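PDB 3TC3: UV damage endonuclease from Sulfolobus acidocaldarius, which probably nicks DNA next to UV-induced lesions as a metal-dependent TIM-barrel endonuclease of excision repair. Local coordinates for residues Ala37-Lys42 / Leu52-Ser57; Lys71-Phe76 / Val302-Asn307; Asn82-Ala87 / Val94-Lys99; Lys158-Val163 / Met249-Glu254; Ile194-Asp197 / Ser202-Asp205. One frame throughout, in Å; residues are numbered along the deposited sequence.

Contact 1 of 5, residues Ala37-Lys42 / Leu52-Ser57; sequences ADKTIK and LKVSSS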
# COMPACT_ATOMS: atom_id res chain seq x y z
N ALA A 37 -5.39 5.24 14.06
CA ALA A 37 -4.60 4.03 13.93
C ALA A 37 -3.17 4.31 13.43
O ALA A 37 -2.38 3.34 13.24
CB ALA A 37 -5.30 2.97 13.00
N ASP A 38 -2.86 5.58 13.12
CA ASP A 38 -1.63 5.97 12.40
C ASP A 38 -0.76 6.96 13.21
O ASP A 38 -0.04 7.78 12.65
CB ASP A 38 -1.95 6.54 11.06
CG ASP A 38 -2.72 7.89 11.15
OD1 ASP A 38 -3.27 8.20 12.23
OD2 ASP A 38 -2.80 8.56 10.10
N LYS A 39 -0.82 6.84 14.52
CA LYS A 39 -0.10 7.80 15.39
C LYS A 39 1.38 7.38 15.40
O LYS A 39 1.69 6.18 15.33
CB LYS A 39 -0.59 7.72 16.85
CG LYS A 39 -2.12 7.85 17.00
CD LYS A 39 -2.56 7.99 18.51
CE LYS A 39 -2.33 6.71 19.26
NZ LYS A 39 -2.93 5.49 18.62
N THR A 40 2.27 8.38 15.44
CA THR A 40 3.70 8.02 15.53
C THR A 40 4.29 8.91 16.59
O THR A 40 3.59 9.71 17.20
CB THR A 40 4.47 8.15 14.23
OG1 THR A 40 5.74 7.49 14.41
CG2 THR A 40 4.61 9.61 13.72
N ILE A 41 5.55 8.63 16.88
CA ILE A 41 6.24 9.40 17.91
C ILE A 41 7.55 9.94 17.33
O ILE A 41 8.15 9.39 16.37
CB ILE A 41 6.48 8.50 19.13
CG1 ILE A 41 7.53 7.44 18.86
CG2 ILE A 41 5.12 8.02 19.72
CD1 ILE A 41 8.06 6.83 20.15
N LYS A 42 8.01 11.06 17.93
CA LYS A 42 9.30 11.66 17.50
C LYS A 42 10.47 10.83 17.98
O LYS A 42 10.41 10.19 19.04
CB LYS A 42 9.47 13.10 18.10
CG LYS A 42 8.27 14.07 17.78
CD LYS A 42 8.42 15.44 18.48
CE LYS A 42 7.95 15.36 19.93
NZ LYS A 42 7.59 16.68 20.53
N LEU A 52 5.32 0.86 23.14
CA LEU A 52 4.27 -0.11 23.44
C LEU A 52 2.92 0.58 23.61
O LEU A 52 1.92 0.08 23.14
CB LEU A 52 4.64 -0.97 24.68
CG LEU A 52 5.87 -1.81 24.35
CD1 LEU A 52 6.61 -2.30 25.66
CD2 LEU A 52 5.56 -2.96 23.37
N LYS A 53 2.90 1.76 24.23
CA LYS A 53 1.69 2.49 24.44
C LYS A 53 1.10 2.95 23.12
O LYS A 53 -0.09 2.80 22.95
CB LYS A 53 1.95 3.71 25.32
CG LYS A 53 0.74 4.49 25.74
CD LYS A 53 1.20 5.40 26.87
CE LYS A 53 0.80 6.83 26.52
NZ LYS A 53 -0.61 7.11 26.93
N VAL A 54 1.90 3.51 22.23
CA VAL A 54 1.30 4.01 20.99
C VAL A 54 1.03 2.84 20.03
O VAL A 54 0.04 2.87 19.37
CB VAL A 54 2.18 5.11 20.38
CG1 VAL A 54 1.65 5.61 19.00
CG2 VAL A 54 2.34 6.26 21.38
N SER A 55 1.88 1.80 20.03
CA SER A 55 1.54 0.59 19.25
C SER A 55 0.23 -0.05 19.70
O SER A 55 -0.62 -0.38 18.87
CB SER A 55 2.69 -0.42 19.30
OG SER A 55 3.95 0.13 18.85
N SER A 56 0.05 -0.23 21.03
CA SER A 56 -1.19 -0.77 21.50
C SER A 56 -2.38 0.10 21.08
O SER A 56 -3.42 -0.47 20.75
CB SER A 56 -1.14 -0.99 23.03
OG SER A 56 -0.22 -2.02 23.28
N SER A 57 -2.28 1.42 21.19
CA SER A 57 -3.47 2.20 20.89
C SER A 57 -3.69 2.13 19.38
O SER A 57 -4.85 2.04 18.94
CB SER A 57 -3.45 3.65 21.31
OG SER A 57 -2.24 4.36 21.01

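Contact 2 of 5, residues Lys71-Phe76 / Val302-Asn307; sequences KHEILF and VLKELN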
# COMPACT_ATOMS: atom_id res chain seq x y z
N LYS A 71 -18.51 -4.25 8.42
CA LYS A 71 -19.97 -3.91 8.51
C LYS A 71 -20.37 -2.97 7.37
O LYS A 71 -21.51 -3.02 6.85
CB LYS A 71 -20.23 -3.24 9.83
CG LYS A 71 -20.19 -4.24 10.99
CD LYS A 71 -20.59 -3.55 12.27
CE LYS A 71 -20.16 -4.33 13.49
NZ LYS A 71 -21.23 -4.32 14.54
N HIS A 72 -19.42 -2.10 6.92
CA HIS A 72 -19.67 -1.18 5.78
C HIS A 72 -19.24 -1.73 4.41
O HIS A 72 -19.22 -1.02 3.44
CB HIS A 72 -18.97 0.15 6.10
CG HIS A 72 -19.63 0.86 7.25
ND1 HIS A 72 -19.36 0.57 8.54
CD2 HIS A 72 -20.64 1.82 7.27
CE1 HIS A 72 -20.12 1.33 9.36
NE2 HIS A 72 -20.92 2.07 8.60
N GLU A 73 -18.95 -3.02 4.33
CA GLU A 73 -18.70 -3.73 3.06
C GLU A 73 -17.39 -3.24 2.38
O GLU A 73 -17.31 -3.19 1.15
CB GLU A 73 -19.92 -3.68 2.12
CG GLU A 73 -21.22 -4.14 2.90
CD GLU A 73 -22.42 -4.06 1.98
OE1 GLU A 73 -22.58 -4.99 1.17
OE2 GLU A 73 -23.14 -3.06 2.04
N ILE A 74 -16.42 -2.91 3.21
CA ILE A 74 -15.09 -2.42 2.76
C ILE A 74 -14.06 -3.52 3.13
O ILE A 74 -13.77 -3.74 4.30
CB ILE A 74 -14.75 -1.11 3.49
CG1 ILE A 74 -15.69 -0.01 2.95
CG2 ILE A 74 -13.31 -0.67 3.14
CD1 ILE A 74 -15.73 1.20 3.88
N LEU A 75 -13.65 -4.31 2.14
CA LEU A 75 -12.94 -5.59 2.40
C LEU A 75 -11.45 -5.52 2.00
O LEU A 75 -10.77 -6.52 1.99
CB LEU A 75 -13.62 -6.78 1.71
CG LEU A 75 -15.04 -7.15 2.20
CD1 LEU A 75 -15.43 -8.44 1.62
CD2 LEU A 75 -15.14 -7.10 3.64
N PHE A 76 -10.96 -4.29 1.80
CA PHE A 76 -9.50 -4.08 1.48
C PHE A 76 -9.07 -2.92 2.43
O PHE A 76 -9.82 -1.98 2.72
CB PHE A 76 -9.46 -3.68 -0.05
CG PHE A 76 -8.07 -3.52 -0.67
CD1 PHE A 76 -6.87 -4.02 -0.07
CD2 PHE A 76 -8.03 -2.91 -1.96
CE1 PHE A 76 -5.65 -3.87 -0.78
CE2 PHE A 76 -6.81 -2.72 -2.66
CZ PHE A 76 -5.59 -3.24 -2.05
N VAL A 302 -21.69 2.89 -5.18
CA VAL A 302 -21.64 2.76 -6.65
C VAL A 302 -21.52 1.29 -7.02
O VAL A 302 -22.22 0.79 -7.91
CB VAL A 302 -20.50 3.63 -7.25
CG1 VAL A 302 -20.27 3.33 -8.70
CG2 VAL A 302 -20.77 5.12 -7.02
N LEU A 303 -20.61 0.57 -6.37
CA LEU A 303 -20.35 -0.82 -6.78
C LEU A 303 -21.56 -1.71 -6.54
O LEU A 303 -21.77 -2.64 -7.32
CB LEU A 303 -19.11 -1.45 -6.11
CG LEU A 303 -17.84 -0.73 -6.55
CD1 LEU A 303 -16.68 -1.20 -5.75
CD2 LEU A 303 -17.53 -0.99 -7.98
N LYS A 304 -22.33 -1.43 -5.49
CA LYS A 304 -23.50 -2.25 -5.16
C LYS A 304 -24.52 -2.01 -6.28
O LYS A 304 -25.15 -2.95 -6.78
CB LYS A 304 -24.10 -1.85 -3.80
CG LYS A 304 -23.34 -2.41 -2.60
CD LYS A 304 -23.75 -1.81 -1.22
CE LYS A 304 -25.03 -2.42 -0.73
NZ LYS A 304 -25.20 -2.29 0.74
N GLU A 305 -24.66 -0.75 -6.66
CA GLU A 305 -25.59 -0.40 -7.73
C GLU A 305 -25.23 -1.04 -9.05
O GLU A 305 -26.11 -1.47 -9.79
CB GLU A 305 -25.76 1.09 -7.82
CG GLU A 305 -26.70 1.47 -8.94
CD GLU A 305 -26.30 2.76 -9.56
OE1 GLU A 305 -26.22 3.73 -8.78
OE2 GLU A 305 -26.09 2.80 -10.82
N LEU A 306 -23.95 -1.19 -9.31
CA LEU A 306 -23.47 -1.80 -10.53
C LEU A 306 -23.30 -3.33 -10.42
O LEU A 306 -22.75 -3.95 -11.33
CB LEU A 306 -22.16 -1.14 -10.95
CG LEU A 306 -22.18 0.33 -11.35
CD1 LEU A 306 -20.72 0.76 -11.52
CD2 LEU A 306 -23.05 0.60 -12.63
N ASN A 307 -23.75 -3.92 -9.31
CA ASN A 307 -23.59 -5.36 -9.04
C ASN A 307 -22.16 -5.85 -9.19
O ASN A 307 -21.90 -6.95 -9.66
CB ASN A 307 -24.52 -6.19 -9.95
CG ASN A 307 -25.93 -5.83 -9.73
OD1 ASN A 307 -26.37 -5.80 -8.58
ND2 ASN A 307 -26.66 -5.51 -10.80

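Contact 3 of 5, residues Asn82-Ala87 / Val94-Lys99; sequences NTIPLA and VNWKDK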
# COMPACT_ATOMS: atom_id res chain seq x y z
N ASN A 82 2.90 3.57 10.32
CA ASN A 82 3.21 4.06 11.70
C ASN A 82 2.73 3.11 12.75
O ASN A 82 2.90 3.39 13.98
CB ASN A 82 2.51 5.44 11.90
CG ASN A 82 3.08 6.49 11.12
OD1 ASN A 82 4.24 6.42 10.68
ND2 ASN A 82 2.31 7.62 11.00
N THR A 83 2.15 1.95 12.40
CA THR A 83 1.49 1.05 13.39
C THR A 83 2.42 0.82 14.59
O THR A 83 1.97 1.02 15.73
CB THR A 83 1.11 -0.29 12.75
OG1 THR A 83 0.03 0.01 11.83
CG2 THR A 83 0.58 -1.29 13.79
N ILE A 84 3.65 0.40 14.31
CA ILE A 84 4.66 0.32 15.42
C ILE A 84 5.65 1.50 15.20
O ILE A 84 6.49 1.45 14.31
CB ILE A 84 5.46 -0.96 15.32
CG1 ILE A 84 4.56 -2.18 15.20
CG2 ILE A 84 6.47 -1.03 16.59
CD1 ILE A 84 3.60 -2.44 16.43
N PRO A 85 5.52 2.61 15.94
CA PRO A 85 6.35 3.76 15.64
C PRO A 85 7.85 3.58 15.69
O PRO A 85 8.27 3.02 16.71
CB PRO A 85 5.89 4.78 16.70
CG PRO A 85 4.55 4.41 17.03
CD PRO A 85 4.60 2.86 17.06
N LEU A 86 8.60 4.09 14.69
CA LEU A 86 10.07 4.02 14.69
C LEU A 86 10.65 2.60 14.67
O LEU A 86 11.85 2.41 14.89
CB LEU A 86 10.70 4.82 15.89
CG LEU A 86 10.32 6.30 15.89
CD1 LEU A 86 10.72 6.82 17.30
CD2 LEU A 86 11.10 6.97 14.72
N ALA A 87 9.83 1.62 14.26
CA ALA A 87 10.26 0.20 14.30
C ALA A 87 11.54 -0.14 13.56
O ALA A 87 12.24 -1.07 13.97
CB ALA A 87 9.13 -0.73 13.80
N VAL A 94 12.71 -2.71 20.61
CA VAL A 94 11.58 -3.12 21.41
C VAL A 94 11.08 -4.48 20.91
O VAL A 94 10.89 -4.68 19.71
CB VAL A 94 10.47 -2.09 21.30
CG1 VAL A 94 9.20 -2.49 22.12
CG2 VAL A 94 10.92 -0.68 21.71
N ASN A 95 10.83 -5.42 21.82
CA ASN A 95 10.32 -6.71 21.36
C ASN A 95 8.79 -6.69 21.27
O ASN A 95 8.06 -7.27 22.07
CB ASN A 95 10.76 -7.84 22.32
CG ASN A 95 10.43 -9.22 21.80
OD1 ASN A 95 10.02 -9.41 20.66
ND2 ASN A 95 10.69 -10.23 22.65
N TRP A 96 8.31 -5.95 20.27
CA TRP A 96 6.85 -5.80 20.11
C TRP A 96 6.24 -7.07 19.59
O TRP A 96 5.02 -7.30 19.83
CB TRP A 96 6.53 -4.60 19.20
CG TRP A 96 7.23 -4.60 17.87
CD1 TRP A 96 8.48 -4.06 17.57
CD2 TRP A 96 6.76 -5.22 16.66
NE1 TRP A 96 8.78 -4.26 16.24
CE2 TRP A 96 7.78 -5.00 15.66
CE3 TRP A 96 5.58 -5.89 16.29
CZ2 TRP A 96 7.62 -5.44 14.32
CZ3 TRP A 96 5.45 -6.37 15.01
CH2 TRP A 96 6.43 -6.16 14.05
N LYS A 97 6.99 -7.90 18.88
CA LYS A 97 6.41 -9.14 18.28
C LYS A 97 5.94 -10.05 19.39
O LYS A 97 4.85 -10.63 19.30
CB LYS A 97 7.40 -9.91 17.46
CG LYS A 97 7.88 -9.21 16.25
CD LYS A 97 9.20 -9.83 15.79
CE LYS A 97 9.80 -9.10 14.60
NZ LYS A 97 10.98 -9.86 14.00
N ASP A 98 6.75 -10.17 20.45
CA ASP A 98 6.28 -10.89 21.64
C ASP A 98 5.33 -10.18 22.51
O ASP A 98 4.28 -10.73 22.90
CB ASP A 98 7.48 -11.30 22.51
CG ASP A 98 8.28 -12.41 21.91
OD1 ASP A 98 7.83 -12.97 20.88
OD2 ASP A 98 9.36 -12.73 22.44
N LYS A 99 5.65 -8.94 22.86
CA LYS A 99 4.84 -8.23 23.83
C LYS A 99 3.39 -7.98 23.39
O LYS A 99 2.47 -7.94 24.21
CB LYS A 99 5.52 -6.94 24.31
CG LYS A 99 6.84 -7.24 25.12
CD LYS A 99 7.59 -5.94 25.51
CE LYS A 99 8.56 -6.14 26.72
NZ LYS A 99 9.65 -7.13 26.43
O HOH W 1 11.30 -3.53 14.85

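Contact 4 of 5, residues Lys158-Val163 / Met249-Glu254; sequences KIQIHV and MIDYSE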
# COMPACT_ATOMS: atom_id res chain seq x y z
N LYS A 158 0.44 -7.53 0.86
CA LYS A 158 1.46 -6.98 -0.06
C LYS A 158 2.12 -5.74 0.49
O LYS A 158 1.45 -4.90 1.09
CB LYS A 158 0.84 -6.65 -1.43
CG LYS A 158 0.26 -7.94 -2.17
CD LYS A 158 1.28 -8.96 -2.44
CE LYS A 158 0.65 -10.09 -3.34
NZ LYS A 158 1.64 -11.17 -3.34
N ILE A 159 3.38 -5.54 0.12
CA ILE A 159 4.14 -4.33 0.49
C ILE A 159 4.45 -3.69 -0.79
O ILE A 159 5.23 -4.25 -1.61
CB ILE A 159 5.48 -4.72 1.27
CG1 ILE A 159 5.13 -5.48 2.54
CG2 ILE A 159 6.23 -3.43 1.55
CD1 ILE A 159 6.44 -6.19 3.15
N GLN A 160 3.88 -2.50 -1.02
CA GLN A 160 4.00 -1.84 -2.34
C GLN A 160 5.05 -0.73 -2.21
O GLN A 160 5.04 0.17 -1.28
CB GLN A 160 2.64 -1.26 -2.77
CG GLN A 160 2.11 -0.21 -1.97
CD GLN A 160 0.67 0.06 -2.49
OE1 GLN A 160 -0.26 -0.61 -1.98
NE2 GLN A 160 0.51 0.88 -3.57
N ILE A 161 5.92 -0.70 -3.23
CA ILE A 161 6.88 0.40 -3.32
C ILE A 161 7.02 0.97 -4.74
O ILE A 161 6.56 0.33 -5.65
CB ILE A 161 8.30 -0.03 -2.87
CG1 ILE A 161 8.81 -1.16 -3.76
CG2 ILE A 161 8.24 -0.42 -1.37
CD1 ILE A 161 10.39 -1.51 -3.47
N HIS A 162 7.51 2.22 -4.84
CA HIS A 162 7.93 2.72 -6.15
C HIS A 162 9.29 2.17 -6.49
O HIS A 162 10.05 1.58 -5.67
CB HIS A 162 7.97 4.23 -6.05
CG HIS A 162 6.63 4.84 -6.03
ND1 HIS A 162 6.26 5.73 -5.10
CD2 HIS A 162 5.52 4.64 -6.85
CE1 HIS A 162 4.98 6.14 -5.35
NE2 HIS A 162 4.53 5.46 -6.42
N VAL A 163 9.68 2.31 -7.77
CA VAL A 163 10.96 1.80 -8.19
C VAL A 163 12.10 2.53 -7.45
O VAL A 163 13.14 1.94 -7.12
CB VAL A 163 11.10 1.84 -9.76
CG1 VAL A 163 12.46 1.42 -10.10
CG2 VAL A 163 10.12 0.88 -10.33
N MET A 249 -4.30 -5.73 -7.36
CA MET A 249 -4.66 -4.50 -6.67
C MET A 249 -4.44 -3.38 -7.55
O MET A 249 -3.44 -3.34 -8.27
CB MET A 249 -3.79 -4.32 -5.46
CG MET A 249 -3.85 -5.44 -4.42
SD MET A 249 -2.63 -5.18 -3.07
CE MET A 249 -3.01 -6.52 -2.03
N ILE A 250 -5.33 -2.37 -7.52
CA ILE A 250 -5.10 -1.12 -8.21
C ILE A 250 -5.23 0.04 -7.23
O ILE A 250 -5.98 -0.03 -6.24
CB ILE A 250 -5.97 -0.86 -9.43
CG1 ILE A 250 -7.39 -0.79 -9.12
CG2 ILE A 250 -5.83 -2.05 -10.46
CD1 ILE A 250 -8.27 -0.66 -10.41
N ASP A 251 -4.49 1.11 -7.48
CA ASP A 251 -4.62 2.38 -6.70
C ASP A 251 -5.42 3.39 -7.47
O ASP A 251 -5.04 3.74 -8.62
CB ASP A 251 -3.27 2.99 -6.39
CG ASP A 251 -2.47 2.26 -5.30
OD1 ASP A 251 -3.00 1.55 -4.48
OD2 ASP A 251 -1.26 2.52 -5.21
N TYR A 252 -6.57 3.80 -6.93
CA TYR A 252 -7.44 4.73 -7.62
C TYR A 252 -7.29 6.11 -6.99
O TYR A 252 -7.50 6.31 -5.79
CB TYR A 252 -8.93 4.28 -7.55
CG TYR A 252 -9.83 5.34 -8.20
CD1 TYR A 252 -10.38 6.43 -7.45
CD2 TYR A 252 -10.15 5.26 -9.55
CE1 TYR A 252 -11.19 7.38 -8.04
CE2 TYR A 252 -10.99 6.12 -10.13
CZ TYR A 252 -11.48 7.24 -9.42
OH TYR A 252 -12.29 8.11 -10.08
N SER A 253 -7.01 7.08 -7.83
CA SER A 253 -7.07 8.49 -7.41
C SER A 253 -7.51 9.37 -8.51
O SER A 253 -7.80 8.88 -9.59
CB SER A 253 -5.70 8.99 -6.87
OG SER A 253 -6.01 10.15 -6.07
N GLU A 254 -7.71 10.65 -8.15
CA GLU A 254 -8.09 11.63 -9.15
C GLU A 254 -7.31 12.90 -8.89
O GLU A 254 -6.83 13.12 -7.77
CB GLU A 254 -9.58 12.01 -9.07
CG GLU A 254 -10.55 10.82 -9.28
CD GLU A 254 -11.94 11.25 -9.09
OE1 GLU A 254 -12.26 12.45 -9.30
OE2 GLU A 254 -12.75 10.40 -8.77

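Contact 5 of 5, residues Ile194-Asp197 / Ser202-Asp205; sequences IEND and SVKD. With MN (manganese (II) ion), chain C.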
# COMPACT_ATOMS: atom_id res chain seq x y z
N ILE A 194 5.31 -3.54 -7.04
CA ILE A 194 5.81 -2.22 -7.43
C ILE A 194 4.70 -1.44 -8.13
O ILE A 194 3.89 -1.99 -8.82
CB ILE A 194 7.07 -2.32 -8.36
CG1 ILE A 194 6.77 -3.15 -9.57
CG2 ILE A 194 8.33 -2.80 -7.59
CD1 ILE A 194 7.97 -3.12 -10.64
N GLU A 195 4.74 -0.13 -8.03
CA GLU A 195 3.70 0.70 -8.61
C GLU A 195 4.37 1.75 -9.51
O GLU A 195 5.51 2.24 -9.30
CB GLU A 195 3.09 1.45 -7.41
CG GLU A 195 1.99 2.48 -7.72
CD GLU A 195 1.69 3.40 -6.53
OE1 GLU A 195 1.98 3.05 -5.39
OE2 GLU A 195 1.10 4.47 -6.75
N ASN A 196 3.65 2.11 -10.56
CA ASN A 196 4.11 3.14 -11.42
C ASN A 196 4.01 4.50 -10.73
O ASN A 196 3.06 4.72 -9.95
CB ASN A 196 3.33 3.10 -12.76
CG ASN A 196 1.81 3.27 -12.59
OD1 ASN A 196 1.21 2.47 -11.87
ND2 ASN A 196 1.22 4.34 -13.17
N ASP A 197 4.94 5.37 -11.06
CA ASP A 197 4.84 6.77 -10.54
C ASP A 197 4.56 7.79 -11.61
O ASP A 197 4.56 7.45 -12.80
CB ASP A 197 6.07 7.04 -9.65
CG ASP A 197 7.34 7.20 -10.47
OD1 ASP A 197 7.56 8.32 -11.02
OD2 ASP A 197 8.18 6.27 -10.58
N SER A 202 7.19 4.41 -15.48
CA SER A 202 5.87 4.20 -16.02
C SER A 202 5.40 2.76 -15.84
O SER A 202 6.21 1.92 -15.38
CB SER A 202 5.93 4.49 -17.55
OG SER A 202 6.79 3.50 -18.18
N VAL A 203 4.18 2.46 -16.20
CA VAL A 203 3.71 1.07 -16.28
C VAL A 203 4.67 0.21 -17.13
O VAL A 203 5.05 -0.91 -16.73
CB VAL A 203 2.30 1.01 -16.77
CG1 VAL A 203 1.85 -0.45 -16.96
CG2 VAL A 203 1.40 1.65 -15.67
N LYS A 204 5.06 0.70 -18.31
CA LYS A 204 5.98 -0.03 -19.16
C LYS A 204 7.25 -0.42 -18.41
O LYS A 204 7.76 -1.59 -18.51
CB LYS A 204 6.36 0.84 -20.37
CG LYS A 204 7.34 0.15 -21.36
CD LYS A 204 7.45 1.09 -22.57
CE LYS A 204 8.60 0.66 -23.40
NZ LYS A 204 9.00 1.62 -24.43
N ASP A 205 7.79 0.52 -17.64
CA ASP A 205 9.05 0.26 -16.91
C ASP A 205 8.83 -0.79 -15.81
O ASP A 205 9.61 -1.71 -15.62
CB ASP A 205 9.50 1.57 -16.26
CG ASP A 205 10.03 2.57 -17.26
OD1 ASP A 205 10.69 2.22 -18.26
OD2 ASP A 205 9.73 3.74 -17.05
MN MN C . -0.79 5.19 -5.85
O HOH W 2 0.50 4.91 -3.86

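Contact 1 of 5, residues Ala37-Lys42 / Leu52-Ser57
The flat peptide carbonyl of Lys39 faces Val54, with Lys39 O lying 3.7 Å from Val54 CG1. The contact belongs to the first beta-alpha connection of the TIM barrel. The loop 37-42 follows strand 22-27 and lies along helix 48-71, which it soon enters. Val54 is the apolar residue that the helix turns to the loop. Its CG1 also meets Lys39 CB at 3.8 Å. Its other methyl, Val54 CG2, touches Ile41 CG2 at 3.7 Å, and these two branched side chains cross obliquely.

The polar part sits one helical turn further along. Lys39 meets Val54 with CB alone among its side-chain atoms. The chain then bends at its last two torsions (chi3 -70°, chi4 -52°). The bends turn the ammonium group to Ser57, where Lys39 NZ donates to Ser57 OG at 2.7 Å. The same nitrogen bonds to Asn58 OD1 and to Lys36 O, and these three acceptors fix the end of the chain. With an alanine in place of Lys39, Ser57 OG would probably lose its ammonium donor, as would Asn58 OD1 and Lys36 O.

Ile41 is buried and also packs on Arg50 and Val51 of the same helix. Inside the helix, a second flat group, the carbonyl of Leu52, takes two donors from opposite faces of its plane. Leu52 O accepts from Ser56 N at 2.8 Å. Leu52 O also accepts from Ser56 OG at 3.0 Å, and this hydroxyl is tilted 30° from the carbonyl plane.

Contact 2 of 5, residues Lys71-Phe76 / Val302-Asn307
Glu73 and Lys304 cross at about a right angle, and they meet at their ends. They form a surface salt bridge between two helix ends on the outside of the TIM barrel. Glu73 follows helix 48-71, and Lys304 lies in the last turn of helix 293-305. Both helices finish in a Schellman motif, with a residue of positive phi in the C-prime position. At the first end this residue is Glu73 itself (phi 67°), and at the second it is Asn307.

Beyond CG the Glu73 chain is extended, and it carries its carboxylate straight out to the lysine. Lys304 starts with CG beside the backbone N and then bends at its third torsion (chi3 79°), which turns the ammonium group to the glutamate. Lys304 NZ donates to Glu73 OE2 at 2.6 Å. It uses the syn lone pair of that oxygen, on the side of the other carboxylate oxygen. Glu73 OE1 lies further from Lys304 NZ, at 3.8 Å, so one oxygen takes the bond. If Glu73 were an alanine, Lys304 NZ would probably be left without its carboxylate mate and the lysine chain would be free to turn.

The contact is small, burying 83 Å². Leu309, near the C terminus, touches both Glu73 and Lys304. Deeper in, Ile74 packs on Ala296 and Val300, and Leu303 rests on Met22 and Val24 of the first barrel strand. The lysine stem also runs close to the acid: Lys304 CD is 3.5 Å from Glu73 OE2.

Contact 3 of 5, residues Asn82-Ala87 / Val94-Lys99
Trp96 meets Ile84 because its ring swings to the position between the backbone N and the carbonyl carbon (chi1 53°). Ile84 CG2 stands anti to the backbone N, which turns this methyl toward the indole. In a CH-pi contact, Ile84 CG2 sits over the face of the Trp96 five-membered ring, 3.8 Å from its centroid and 14° off the ring normal. Ile84 CD1 reaches Trp96 CE3 at 4.0 Å. Lys97 CG lies on the opposite face of the indole, toward its rim.

The ring edge is polar. Water 1 lies in the ring plane, accepts from Trp96 NE1 at 3.0 Å and donates to Ala87 O at 2.8 Å. The water gives the indole N-H of the buried Trp96 a partner and joins it to the loop.

Asn95 is the N-cap of helix 96-99. Its OD1 takes a weak bond from Asp98 N, and Asn95 ND2 donates to Asp98 OD2 at 2.8 Å. Ile84 to Ala87 form a type II beta turn. Tyr145 OH of helix 133-153 bonds to Ile84 N, and Leu149 packs on Trp96. The arrangement is a folded beta-alpha loop of the TIM barrel, running from strand 76-78 into a capped helix.

Contact 4 of 5, residues Lys158-Val163 / Met249-Glu254
Gln160 NE2 gives its two hydrogens to two carboxylates, Asp251 OD2 and Glu195 OE1. The bond from Gln160 NE2 to Asp251 OD2 is 2.9 Å long and bent, with an angle of 132° at the hydrogen. The two side chains come from opposite directions. Their amide and carboxylate planes are only 4° apart. Asp251 OD2 is met on the syn side, 16° out of its plane. Gln160 reaches the aspartate with an extended chain beyond CG.

Strands 158-162 and 249-252 are not neighbours in the barrel sheet, so this bond spans the barrel interior. A second, apolar touch lies nearer the starts of the two strands: Lys158 CG meets Met249 CE at 3.6 Å. Lys158 bends at its second torsion and its ammonium end leads away. Only its stem takes part. Met249 is extended and brings its terminal methyl against that stem.

Asp251 belongs to the manganese site, its side chain about 3 Å from the ion. Asp251 OD1 forms a salt bridge with Arg78 NH2, while OD2 lies close to the acids Glu195 and Glu288. The neutral amide between two of these carboxylates, and the arginine on the other oxygen, probably ease the crowding of negative charge. Gln160 is thus placed as a second-shell residue and probably helps hold Asp251 and Glu195.

Contact 5 of 5, residues Ile194-Asp197 / Ser202-Asp205
Asn196 and Val203 lie side by side in the van der Waals part of the contact, pointing the same way. Asn196 CG stands between the backbone N and the carbonyl carbon (chi1 59°), which lays the amide beside Val203 CG2. Val203 CG2 rests against Asn196 CG at 3.5 Å, and Asn196 CB meets Ser202 C at 3.7 Å. Asn196 OD1 is held by the backbone N of Asp220.

No hydrogen bond crosses between the two segments. The polar bonds are those of a capping box within 202-205. Ser202 is the N-cap of helix 203-213, and Ser202 OG accepts from Asp205 N at 3.2 Å. Asp205 OD2 accepts from Ser202 N at 3.1 Å.

On the other side of the strand end, Glu195 OE2 binds manganese at 2.2 Å. Water 2 binds the ion at 2.4 Å. This water lies 2.8 Å from Glu195 OE1. Asp220 and Glu288 also bind the ion, and Asp251 belongs to the site at a longer distance.

Strand 192-195, helix 203-213 and strand 217-220 form one beta-alpha-beta unit. The contact joins the end of its first strand to the start of its helix, beside His224 of helix 221-226.

Overall arrangement
From the N terminus, contact 1 comes first and closes a short loop between strand 22-27 and helix 48-71. It ends before contact 2 opens. Contact 2 then spans most of the chain, joining the end of helix 48-71 to the last helix, and contacts 3, 4 and 5 all lie within that span. Contact 3 closes another short loop, beside contact 1, where Asp38 O meets Asn82 ND2. Contact 4 joins two non-adjacent barrel strands, and contact 5 falls within its span. These two meet around the manganese site, through neighbouring strands 158-162 and 192-195. Contact 2 reaches contact 4 where Phe76 packs on Met249. Contacts 1 and 5 lie on opposite sides of the chain's centre.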